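Local coordinates for p-47 protein (Clostridium botulinum E1 str. 'BoNT E Beluga', PDB 5WIX) that is of unknown function but has a TULIP-type fold resembling bactericidal/permeability-increasing protein, which hints at a lipid-related role, at residues K241-M244 with E245-L249; N269-D272 with T273-I276. All coordinates share one frame; numbering follows the deposited sequence.

How the interactions relate
Both interactions are local and lie in series along the chain: interaction 1 (241-244 with 245-249) is made within helix 240-252, and interaction 2 (269-272 with 273-276) forms the turn joining strands 265-269 and 275-279. Their centres are about 11 Å apart and the two touch directly. Lys241 N lies 2.9 Å from Thr273 O, a probable hydrogen bond; Met244 packs against Gly275 and Lys241 against Asn269. The helix thus meets, at its first turn, the hairpin that starts the curled antiparallel sheet. Together they join a helix to the edge of that sheet in this elongated BPI-like chain.

Interaction 1: K241-M244 with E245-L249; sequences KLFM and ENLLL
With CG trans to the backbone N in both Lys241 (chi1 -178°) and Glu245 (chi1 -163°), the two side chains run side by side one helical turn apart; the lysine then bends near its end and brings NZ to 3.0 Å from Glu245 OE1, a salt bridge on a partly exposed flank. On the buried side the Phe243 side chain crosses Leu247 at about a right angle, its ring meeting the leucine obliquely, with CD1 3.8 Å from Leu247 CB. Met244, bent at chi2 and chi3, lies alongside Leu248, with Met244 SD 4.0 Å from Leu248 CD2. The backbone changes pitch beneath these pairs. Glu245 N and Asn246 N bond to Lys241 O and Leu242 O in the ordinary helical way, whereas Phe243 O takes both Leu247 N (2.9 Å) and Leu248 N (3.0 Å), and Leu249 N reaches Met244 O: a wider pi-type turn. Within helix 240-252 the apolar side is well covered. Phe243 meets the ring of Phe426 with planes near parallel, Met244 and Leu248 pack on strands 293-307 and 311-322, and Lys241 and Glu245 touch strand 265-269.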
loop_
_atom_site.group_PDB
_atom_site.type_symbol
_atom_site.label_atom_id
_atom_site.label_comp_id
_atom_site.label_asym_id
_atom_site.label_seq_id
_atom_site.Cartn_x
_atom_site.Cartn_y
_atom_site.Cartn_z
ATOM N N LYS A 241 -8.332 4.289 -6.506
ATOM C CA LYS A 241 -9.060 5.448 -6.000
ATOM C C LYS A 241 -8.138 6.350 -5.195
ATOM O O LYS A 241 -7.899 7.501 -5.579
ATOM C CB LYS A 241 -10.269 5.027 -5.150
ATOM C CG LYS A 241 -11.113 6.201 -4.637
ATOM C CD LYS A 241 -12.409 5.738 -3.940
ATOM C CE LYS A 241 -12.345 5.934 -2.419
ATOM N NZ LYS A 241 -11.763 7.264 -2.009
ATOM N N LEU A 242 -7.580 5.830 -4.107
ATOM C CA LEU A 242 -6.704 6.638 -3.250
ATOM C C LEU A 242 -5.613 7.353 -4.041
ATOM O O LEU A 242 -5.227 8.492 -3.733
ATOM C CB LEU A 242 -6.073 5.760 -2.176
ATOM C CG LEU A 242 -7.076 5.200 -1.168
ATOM C CD1 LEU A 242 -6.341 4.442 -0.090
ATOM C CD2 LEU A 242 -7.897 6.312 -0.545
ATOM N N PHE A 243 -5.133 6.680 -5.078
ATOM C CA PHE A 243 -4.148 7.279 -5.967
ATOM C C PHE A 243 -4.721 8.486 -6.703
ATOM O O PHE A 243 -4.124 9.569 -6.693
ATOM C CB PHE A 243 -3.662 6.265 -6.983
ATOM C CG PHE A 243 -2.970 6.880 -8.163
ATOM C CD1 PHE A 243 -1.668 7.356 -8.053
ATOM C CD2 PHE A 243 -3.609 6.952 -9.395
ATOM C CE1 PHE A 243 -1.013 7.902 -9.156
ATOM C CE2 PHE A 243 -2.960 7.502 -10.504
ATOM C CZ PHE A 243 -1.663 7.976 -10.385
ATOM N N MET A 244 -5.868 8.281 -7.354
ATOM C CA MET A 244 -6.557 9.356 -8.055
ATOM C C MET A 244 -6.810 10.556 -7.129
ATOM O O MET A 244 -6.422 11.691 -7.440
ATOM C CB MET A 244 -7.888 8.859 -8.629
ATOM C CG MET A 244 -7.796 8.048 -9.930
ATOM S SD MET A 244 -6.595 8.668 -11.127
ATOM C CE MET A 244 -7.459 8.323 -12.666
ATOM N N GLU A 245 -7.442 10.283 -5.987
ATOM C CA GLU A 245 -7.846 11.325 -5.051
ATOM C C GLU A 245 -6.681 12.017 -4.350
ATOM O O GLU A 245 -6.655 13.243 -4.249
ATOM C CB GLU A 245 -8.785 10.742 -3.999
ATOM C CG GLU A 245 -9.590 11.767 -3.228
ATOM C CD GLU A 245 -10.515 11.129 -2.217
ATOM O OE1 GLU A 245 -10.411 9.899 -2.007
ATOM O OE2 GLU A 245 -11.344 11.853 -1.629
ATOM N N ASN A 246 -5.712 11.249 -3.867
ATOM C CA ASN A 246 -4.738 11.851 -2.965
ATOM C C ASN A 246 -3.356 12.013 -3.568
ATOM O O ASN A 246 -2.483 12.649 -2.963
ATOM C CB ASN A 246 -4.677 11.041 -1.677
ATOM C CG ASN A 246 -6.041 10.920 -1.024
ATOM O OD1 ASN A 246 -6.798 9.988 -1.313
ATOM N ND2 ASN A 246 -6.378 11.888 -0.163
ATOM N N LEU A 247 -3.162 11.483 -4.773
ATOM C CA LEU A 247 -1.851 11.602 -5.405
ATOM C C LEU A 247 -1.890 12.414 -6.690
ATOM O O LEU A 247 -1.118 13.369 -6.852
ATOM C CB LEU A 247 -1.256 10.217 -5.663
ATOM C CG LEU A 247 -0.631 9.669 -4.382
ATOM C CD1 LEU A 247 0.001 8.291 -4.585
ATOM C CD2 LEU A 247 0.397 10.688 -3.907
ATOM N N LEU A 248 -2.778 12.046 -7.605
ATOM C CA LEU A 248 -2.867 12.773 -8.863
ATOM C C LEU A 248 -3.582 14.129 -8.707
ATOM O O LEU A 248 -2.969 15.194 -8.897
ATOM C CB LEU A 248 -3.578 11.929 -9.916
ATOM C CG LEU A 248 -3.571 12.562 -11.303
ATOM C CD1 LEU A 248 -2.147 12.614 -11.855
ATOM C CD2 LEU A 248 -4.483 11.814 -12.244
ATOM N N LEU A 249 -4.869 14.077 -8.366
ATOM C CA LEU A 249 -5.704 15.276 -8.232
ATOM C C LEU A 249 -5.028 16.474 -7.538
ATOM O O LEU A 249 -5.016 17.569 -8.100
ATOM C CB LEU A 249 -6.995 14.927 -7.500
ATOM C CG LEU A 249 -8.074 15.992 -7.487
ATOM C CD1 LEU A 249 -8.669 16.082 -8.876
ATOM C CD2 LEU A 249 -9.142 15.641 -6.468
#

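Interaction 2: N269-D272 with T273-I276; sequences NTSD and TTGI
A beta-hairpin joins strands 265-269 and 275-279 of the curled antiparallel sheet: Asn269, at the end of the first strand, pairs with Gly275, at the start of the second, as a non-hydrogen-bonded antiparallel pair with CA atoms 4.8 Å apart, and residues 270-274 form its five-residue turn. The carbonyl of Thr274 gathers the turn. Its O accepts from Thr270 N at 3.0 Å and from Ser271 N at 3.1 Å, both nearly straight at hydrogen. The two N-H groups arrive from the same face of the carbonyl plane; Thr270 N stands above that plane by 36°, and Ser271 N is also tilted from it. Thr270 OG1 adds a weak third bond to the same oxygen, so one oxygen, just before strand 275-279, is gripped by the first two residues of the turn.

The side chains of Thr270 and Thr274 cross at about a right angle, with Thr270 OG1 3.3 Å from Thr274 CG2. That methyl is trans to its own backbone N, while Thr274 OG1 sits beside the N (chi1 -54°) and comes to 3.3 Å from Ser271 CB. Ser271 therefore rests on the hydroxyl side of Thr274 and Thr270 on its methyl side. Farther round the bend, Ser271 OG turns toward Thr273, whose OG1 lies 3.9 Å away.

The turn is largely at the surface, with Asn269, Thr270 and Asp272 exposed, but Asn269 and Thr274 touch helix 240-252 at Lys241 and Glu240. Gly275 N is hydrogen-bonded to Glu240 OE1. Asp272 rests on Arg214, and Thr273 on the loop residues Asp24 and Ser239. Beyond the turn, Ile276 continues the ladder through backbone bonding with Ile268, and strand 275-279 then pairs on with strand 293-307.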
loop_
_atom_site.group_PDB
_atom_site.type_symbol
_atom_site.label_atom_id
_atom_site.label_comp_id
_atom_site.label_asym_id
_atom_site.label_seq_id
_atom_site.Cartn_x
_atom_site.Cartn_y
_atom_site.Cartn_z
ATOM N N ASN A 269 -16.906 7.451 -7.890
ATOM C CA ASN A 269 -16.698 6.021 -7.727
ATOM C C ASN A 269 -17.250 5.200 -8.900
ATOM O O ASN A 269 -18.326 5.501 -9.433
ATOM C CB ASN A 269 -17.320 5.554 -6.405
ATOM C CG ASN A 269 -16.501 5.977 -5.186
ATOM O OD1 ASN A 269 -15.501 6.686 -5.306
ATOM N ND2 ASN A 269 -16.928 5.534 -4.006
ATOM N N THR A 270 -16.492 4.179 -9.307
ATOM C CA THR A 270 -16.950 3.179 -10.283
ATOM C C THR A 270 -16.834 1.770 -9.677
ATOM O O THR A 270 -17.529 0.836 -10.083
ATOM C CB THR A 270 -16.151 3.255 -11.613
ATOM O OG1 THR A 270 -14.833 3.758 -11.362
ATOM C CG2 THR A 270 -16.846 4.167 -12.609
ATOM N N SER A 271 -15.920 1.644 -8.718
ATOM C CA SER A 271 -15.880 0.541 -7.769
ATOM C C SER A 271 -15.616 1.157 -6.394
ATOM O O SER A 271 -15.608 2.383 -6.249
ATOM C CB SER A 271 -14.792 -0.475 -8.141
ATOM O OG SER A 271 -14.792 -1.607 -7.279
ATOM N N ASP A 272 -15.392 0.331 -5.380
ATOM C CA ASP A 272 -14.974 0.864 -4.089
ATOM C C ASP A 272 -13.472 1.070 -4.095
ATOM O O ASP A 272 -12.905 1.522 -3.102
ATOM C CB ASP A 272 -15.375 -0.058 -2.940
ATOM C CG ASP A 272 -16.863 -0.310 -2.889
ATOM O OD1 ASP A 272 -17.607 0.649 -2.586
ATOM O OD2 ASP A 272 -17.286 -1.463 -3.145
ATOM N N THR A 273 -12.826 0.737 -5.216
ATOM C CA THR A 273 -11.380 0.959 -5.392
ATOM C C THR A 273 -11.034 1.540 -6.774
ATOM O O THR A 273 -9.888 1.897 -7.038
ATOM C CB THR A 273 -10.598 -0.337 -5.214
ATOM O OG1 THR A 273 -11.118 -1.323 -6.116
ATOM C CG2 THR A 273 -10.720 -0.844 -3.777
ATOM N N THR A 274 -12.029 1.617 -7.650
ATOM C CA THR A 274 -11.858 2.177 -8.987
ATOM C C THR A 274 -12.487 3.569 -9.024
ATOM O O THR A 274 -13.608 3.747 -8.544
ATOM C CB THR A 274 -12.510 1.265 -10.043
ATOM O OG1 THR A 274 -11.986 -0.054 -9.893
ATOM C CG2 THR A 274 -12.230 1.735 -11.450
ATOM N N GLY A 275 -11.782 4.551 -9.585
ATOM C CA GLY A 275 -12.264 5.923 -9.552
ATOM C C GLY A 275 -11.889 6.847 -10.706
ATOM O O GLY A 275 -10.767 6.794 -11.227
ATOM N N ILE A 276 -12.834 7.712 -11.087
ATOM C CA ILE A 276 -12.634 8.705 -12.151
ATOM C C ILE A 276 -12.613 10.161 -11.643
ATOM O O ILE A 276 -13.378 10.535 -10.750
ATOM C CB ILE A 276 -13.731 8.571 -13.228
ATOM C CG1 ILE A 276 -13.538 7.276 -14.004
ATOM C CG2 ILE A 276 -13.708 9.745 -14.199
ATOM C CD1 ILE A 276 -14.392 7.190 -15.252
#